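Local coordinates for protein 6-aminohexanoate-cyclic-dimer hydrolase (Arthrobacter sp., PDB 3A2Q) that hydrolyses the cyclic dimer of 6-aminohexanoate, a nylon-6 by-product, to the linear dimer, at residues Tyr368-Val373 against Phe428-Gln433; Pro40-Val45 against Val158-Ser163. The protein carries 1 engineered substitution. One frame throughout, in Å; residues are numbered along the deposited sequence.

Contact 1: Tyr368-Val373 against Phe428-Gln433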
loop_
_atom_site.group_PDB
_atom_site.type_symbol
_atom_site.label_atom_id
_atom_site.label_comp_id
_atom_site.label_asym_id
_atom_site.label_seq_id
_atom_site.Cartn_x
_atom_site.Cartn_y
_atom_site.Cartn_z
ATOM N N TYR A 368 -19.425 -12.610 4.169
ATOM C CA TYR A 368 -19.421 -14.044 4.414
ATOM C C TYR A 368 -18.030 -14.628 4.232
ATOM O O TYR A 368 -17.595 -15.452 5.030
ATOM C CB TYR A 368 -20.430 -14.756 3.504
ATOM C CG TYR A 368 -21.817 -14.850 4.117
ATOM C CD1 TYR A 368 -22.003 -15.442 5.366
ATOM C CD2 TYR A 368 -22.941 -14.342 3.457
ATOM C CE1 TYR A 368 -23.268 -15.526 5.951
ATOM C CE2 TYR A 368 -24.218 -14.422 4.036
ATOM C CZ TYR A 368 -24.369 -15.016 5.285
ATOM O OH TYR A 368 -25.610 -15.097 5.879
ATOM N N TYR A 369 -17.321 -14.190 3.196
ATOM C CA TYR A 369 -15.976 -14.697 2.957
ATOM C C TYR A 369 -15.062 -14.272 4.103
ATOM O O TYR A 369 -14.263 -15.068 4.600
ATOM C CB TYR A 369 -15.429 -14.168 1.636
ATOM C CG TYR A 369 -14.094 -14.771 1.285
ATOM C CD1 TYR A 369 -13.996 -16.095 0.850
ATOM C CD2 TYR A 369 -12.922 -14.034 1.428
ATOM C CE1 TYR A 369 -12.752 -16.670 0.568
ATOM C CE2 TYR A 369 -11.678 -14.595 1.149
ATOM C CZ TYR A 369 -11.598 -15.911 0.720
ATOM O OH TYR A 369 -10.362 -16.454 0.447
ATOM N N ALA A 370 -15.187 -13.016 4.523
ATOM C CA ALA A 370 -14.382 -12.498 5.625
ATOM C C ALA A 370 -14.531 -13.432 6.820
ATOM O O ALA A 370 -13.555 -13.779 7.479
ATOM C CB ALA A 370 -14.847 -11.096 6.000
ATOM N N GLY A 371 -15.765 -13.835 7.097
ATOM C CA GLY A 371 -16.004 -14.726 8.216
ATOM C C GLY A 371 -15.274 -16.049 8.071
ATOM O O GLY A 371 -14.663 -16.530 9.026
ATOM N N LYS A 372 -15.330 -16.641 6.881
ATOM C CA LYS A 372 -14.664 -17.919 6.656
ATOM C C LYS A 372 -13.172 -17.785 6.916
ATOM O O LYS A 372 -12.561 -18.656 7.535
ATOM C CB LYS A 372 -14.900 -18.420 5.225
ATOM C CG LYS A 372 -16.359 -18.718 4.887
ATOM C CD LYS A 372 -16.488 -19.546 3.608
ATOM C CE LYS A 372 -15.797 -18.881 2.422
ATOM N NZ LYS A 372 -15.750 -19.775 1.226
ATOM N N VAL A 373 -12.588 -16.685 6.451
ATOM C CA VAL A 373 -11.167 -16.454 6.646
ATOM C C VAL A 373 -10.811 -16.284 8.122
ATOM O O VAL A 373 -9.925 -16.963 8.638
ATOM C CB VAL A 373 -10.689 -15.190 5.896
ATOM C CG1 VAL A 373 -9.258 -14.890 6.286
ATOM C CG2 VAL A 373 -10.798 -15.392 4.384
ATOM N N PHE A 428 -7.201 -10.498 2.338
ATOM C CA PHE A 428 -7.159 -9.749 3.585
ATOM C C PHE A 428 -7.752 -8.353 3.510
ATOM O O PHE A 428 -7.963 -7.710 4.539
ATOM C CB PHE A 428 -5.725 -9.780 4.105
ATOM C CG PHE A 428 -5.186 -11.176 4.161
ATOM C CD1 PHE A 428 -5.749 -12.104 5.039
ATOM C CD2 PHE A 428 -4.270 -11.623 3.215
ATOM C CE1 PHE A 428 -5.422 -13.455 4.965
ATOM C CE2 PHE A 428 -3.935 -12.975 3.131
ATOM C CZ PHE A 428 -4.514 -13.894 4.007
ATOM N N ASN A 429 -8.025 -7.884 2.295
ATOM C CA ASN A 429 -8.699 -6.603 2.139
ATOM C C ASN A 429 -10.148 -6.955 2.448
ATOM O O ASN A 429 -10.882 -6.164 3.027
ATOM C CB ASN A 429 -8.639 -6.083 0.698
ATOM C CG ASN A 429 -7.280 -5.572 0.328
ATOM O OD1 ASN A 429 -6.455 -6.308 -0.206
ATOM N ND2 ASN A 429 -7.027 -4.301 0.626
ATOM N N VAL A 430 -10.559 -8.157 2.050
ATOM C CA VAL A 430 -11.930 -8.585 2.310
ATOM C C VAL A 430 -12.162 -8.881 3.789
ATOM O O VAL A 430 -13.187 -8.495 4.336
ATOM C CB VAL A 430 -12.312 -9.822 1.474
ATOM C CG1 VAL A 430 -13.702 -10.311 1.870
ATOM C CG2 VAL A 430 -12.289 -9.462 -0.004
ATOM N N SER A 431 -11.214 -9.551 4.444
ATOM C CA SER A 431 -11.381 -9.864 5.862
ATOM C C SER A 431 -11.091 -8.657 6.749
ATOM O O SER A 431 -11.593 -8.576 7.869
ATOM C CB SER A 431 -10.464 -11.021 6.278
ATOM O OG SER A 431 -9.116 -10.603 6.304
ATOM N N GLY A 432 -10.272 -7.730 6.256
ATOM C CA GLY A 432 -9.946 -6.544 7.031
ATOM C C GLY A 432 -8.825 -6.749 8.040
ATOM O O GLY A 432 -8.540 -5.858 8.839
ATOM N N GLN A 433 -8.182 -7.914 8.008
ATOM C CA GLN A 433 -7.097 -8.202 8.942
ATOM C C GLN A 433 -5.818 -7.455 8.616
ATOM O O GLN A 433 -5.518 -7.192 7.453
ATOM C CB GLN A 433 -6.803 -9.696 8.963
ATOM C CG GLN A 433 -7.932 -10.522 9.518
ATOM C CD GLN A 433 -7.817 -11.972 9.119
ATOM O OE1 GLN A 433 -7.936 -12.311 7.943
ATOM N NE2 GLN A 433 -7.583 -12.837 10.090
#

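Contact 2: Pro40-Val45 against Val158-Ser163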
loop_
_atom_site.group_PDB
_atom_site.type_symbol
_atom_site.label_atom_id
_atom_site.label_comp_id
_atom_site.label_asym_id
_atom_site.label_seq_id
_atom_site.Cartn_x
_atom_site.Cartn_y
_atom_site.Cartn_z
ATOM N N PRO A 40 14.126 11.661 -11.678
ATOM C CA PRO A 40 13.923 11.651 -13.131
ATOM C C PRO A 40 14.014 10.247 -13.726
ATOM O O PRO A 40 13.331 9.926 -14.699
ATOM C CB PRO A 40 15.028 12.572 -13.646
ATOM C CG PRO A 40 15.264 13.510 -12.496
ATOM C CD PRO A 40 15.192 12.605 -11.295
ATOM N N GLU A 41 14.846 9.403 -13.127
ATOM C CA GLU A 41 15.019 8.044 -13.621
ATOM C C GLU A 41 13.879 7.082 -13.289
ATOM O O GLU A 41 13.643 6.124 -14.023
ATOM C CB GLU A 41 16.329 7.457 -13.097
ATOM C CG GLU A 41 17.567 8.196 -13.560
ATOM C CD GLU A 41 18.832 7.401 -13.321
ATOM O OE1 GLU A 41 18.981 6.321 -13.933
ATOM O OE2 GLU A 41 19.677 7.852 -12.521
ATOM N N ILE A 42 13.165 7.330 -12.195
ATOM C CA ILE A 42 12.087 6.429 -11.811
ATOM C C ILE A 42 10.663 6.978 -11.922
ATOM O O ILE A 42 9.706 6.208 -11.875
ATOM C CB ILE A 42 12.317 5.880 -10.382
ATOM C CG1 ILE A 42 12.486 7.029 -9.389
ATOM C CG2 ILE A 42 13.547 4.992 -10.365
ATOM C CD1 ILE A 42 12.658 6.569 -7.949
ATOM N N ASN A 43 10.519 8.293 -12.072
ATOM C CA ASN A 43 9.199 8.910 -12.213
ATOM C C ASN A 43 8.275 8.479 -11.062
ATOM O O ASN A 43 7.131 8.079 -11.282
ATOM C CB ASN A 43 8.606 8.516 -13.576
ATOM C CG ASN A 43 7.294 9.226 -13.887
ATOM O OD1 ASN A 43 7.131 10.413 -13.605
ATOM N ND2 ASN A 43 6.360 8.502 -14.495
ATOM N N ALA A 44 8.795 8.570 -9.839
ATOM C CA ALA A 44 8.057 8.194 -8.633
ATOM C C ALA A 44 7.247 9.374 -8.093
ATOM O O ALA A 44 6.034 9.265 -7.894
ATOM C CB ALA A 44 9.026 7.695 -7.573
ATOM N N VAL A 45 7.928 10.489 -7.838
ATOM C CA VAL A 45 7.274 11.701 -7.352
ATOM C C VAL A 45 6.800 12.456 -8.588
ATOM O O VAL A 45 7.617 12.936 -9.374
ATOM C CB VAL A 45 8.253 12.601 -6.570
ATOM C CG1 VAL A 45 7.553 13.891 -6.154
ATOM C CG2 VAL A 45 8.770 11.874 -5.350
ATOM N N VAL A 158 10.263 5.399 -1.492
ATOM C CA VAL A 158 10.907 4.964 -0.261
ATOM C C VAL A 158 12.101 4.053 -0.542
ATOM O O VAL A 158 13.118 4.123 0.141
ATOM C CB VAL A 158 9.896 4.239 0.666
ATOM C CG1 VAL A 158 10.609 3.710 1.913
ATOM C CG2 VAL A 158 8.785 5.205 1.063
ATOM N N ALA A 159 11.979 3.210 -1.560
ATOM C CA ALA A 159 13.059 2.300 -1.917
ATOM C C ALA A 159 14.286 3.074 -2.412
ATOM O O ALA A 159 15.416 2.622 -2.253
ATOM C CB ALA A 159 12.584 1.333 -2.988
ATOM N N ALA A 160 14.049 4.241 -3.004
ATOM C CA ALA A 160 15.124 5.080 -3.533
ATOM C C ALA A 160 15.515 6.204 -2.579
ATOM O O ALA A 160 16.243 7.123 -2.955
ATOM C CB ALA A 160 14.714 5.663 -4.873
ATOM N N ALA A 161 15.019 6.130 -1.350
ATOM C CA ALA A 161 15.319 7.120 -0.323
ATOM C C ALA A 161 14.882 8.552 -0.631
ATOM O O ALA A 161 15.505 9.505 -0.162
ATOM C CB ALA A 161 16.810 7.090 -0.001
ATOM N N LEU A 162 13.814 8.714 -1.408
ATOM C CA LEU A 162 13.327 10.055 -1.712
ATOM C C LEU A 162 12.608 10.567 -0.462
ATOM O O LEU A 162 12.306 11.755 -0.339
ATOM C CB LEU A 162 12.373 10.031 -2.908
ATOM C CG LEU A 162 12.871 9.304 -4.162
ATOM C CD1 LEU A 162 11.924 9.592 -5.318
ATOM C CD2 LEU A 162 14.281 9.754 -4.510
ATOM N N SER A 163 12.352 9.643 0.462
ATOM C CA SER A 163 11.700 9.914 1.744
ATOM C C SER A 163 11.792 8.628 2.559
ATOM O O SER A 163 11.804 7.534 1.995
ATOM C CB SER A 163 10.235 10.300 1.553
ATOM O OG SER A 163 10.114 11.629 1.080
#

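Contact 1: Tyr368-Val373 against Phe428-Gln433
V373 CG1 lies 3.3 Å from Q433 OE1 and 4.1 Å from S431 CB, a methyl placed there by its position anti to the backbone N (chi1 172°). Beside it, A370 brings the backbones close: its CA is 4.0 Å from S431 CA, and its CB reaches V430 O at 3.5 Å. V430 CG1 meets the Y369 ring at the edge, near the ring plane, touching CD2 at 3.8 Å. No hydrogen bond crosses between 368-373 and 428-433, so the join is one of packing.

S431 OG donates to Q433 OE1 at 2.6 Å, with a C=O...O angle of 117° and the donor 16° from the amide plane; OE1 also sits in plane at the edge of the F428 ring. A leucine here would remove OE1, probably leaving the S431 hydroxyl without this acceptor and freer to turn. G432, with positive phi, turns the chain out of helix 427-431 and brings Q433 back to S431, whose OG also takes a weak bond from Q433 N.

Farther out, R191 bonds V430 O and A302 O receives Y369 OH. The short helix 427-431 packs on helix 356-378, with W377 touching F428 and Q433, while V454 of strand 448-455 meets both.

Contact 2: Pro40-Val45 against Val158-Ser163
N39 OD1 is shared by the backbone N atoms of A44 and V45, the A44 bond being weak, and this holds the chain beyond helix 24-42 where both residues touch L162. The partner segment is the end of helix 152-159, closed by a Schellman motif. A161 is its C-prime residue with positive phi (61°): L162 N returns to A157 O and A161 N to V158 O (3.1 Å). A160 and L162, on either side of A161 in the sequence, both turn their CB toward 40-45, while A160 O is taken by H34 NE2 of helix 24-42.

Across the contact everything is apolar, and no hydrogen bond joins the two segments. I42 and L162 point at each other tip to tip, with the two CD1 methyls 4.1 Å apart. The I42 chain is extended beyond CB (chi2 178°), which carries CD1 away from its own backbone and to within 3.8 Å of A160 CB. N43 leaves the helix with positive phi and is bonded through ND2 to A136 O and W134 O. A44 CB packs 4.1 Å from L162 CD1. V45, opening edge strand 45-48, and S163 both touch L70 of strand 68-72, so the two helix ends meet beside the central sheet. V45 and L162 run past each other in opposite directions, and their closest atoms are V45 CG2 and L162 CD1, at 3.9 Å.

In the fold
Contacts 1 and 2 lie on opposite sides of the chain's centre, their own centres 33 Å apart and their nearest atoms about 18 Å apart, so neither touches the other. Along the chain they are in series, contact 2 closing before contact 1 opens. Neither contains an annotated catalytic residue. The V430 side chain of contact 1 is about 11 Å from a bound 6-aminohexanoic acid, and that of V45 in contact 2 about 11 Å from the side chain of K72, a charge-relay residue by similarity. One route joins them: 158-163 leads into strand 165-170, whose pocket residue D170 accepts a hydrogen bond from N429 ND2 in 428-433.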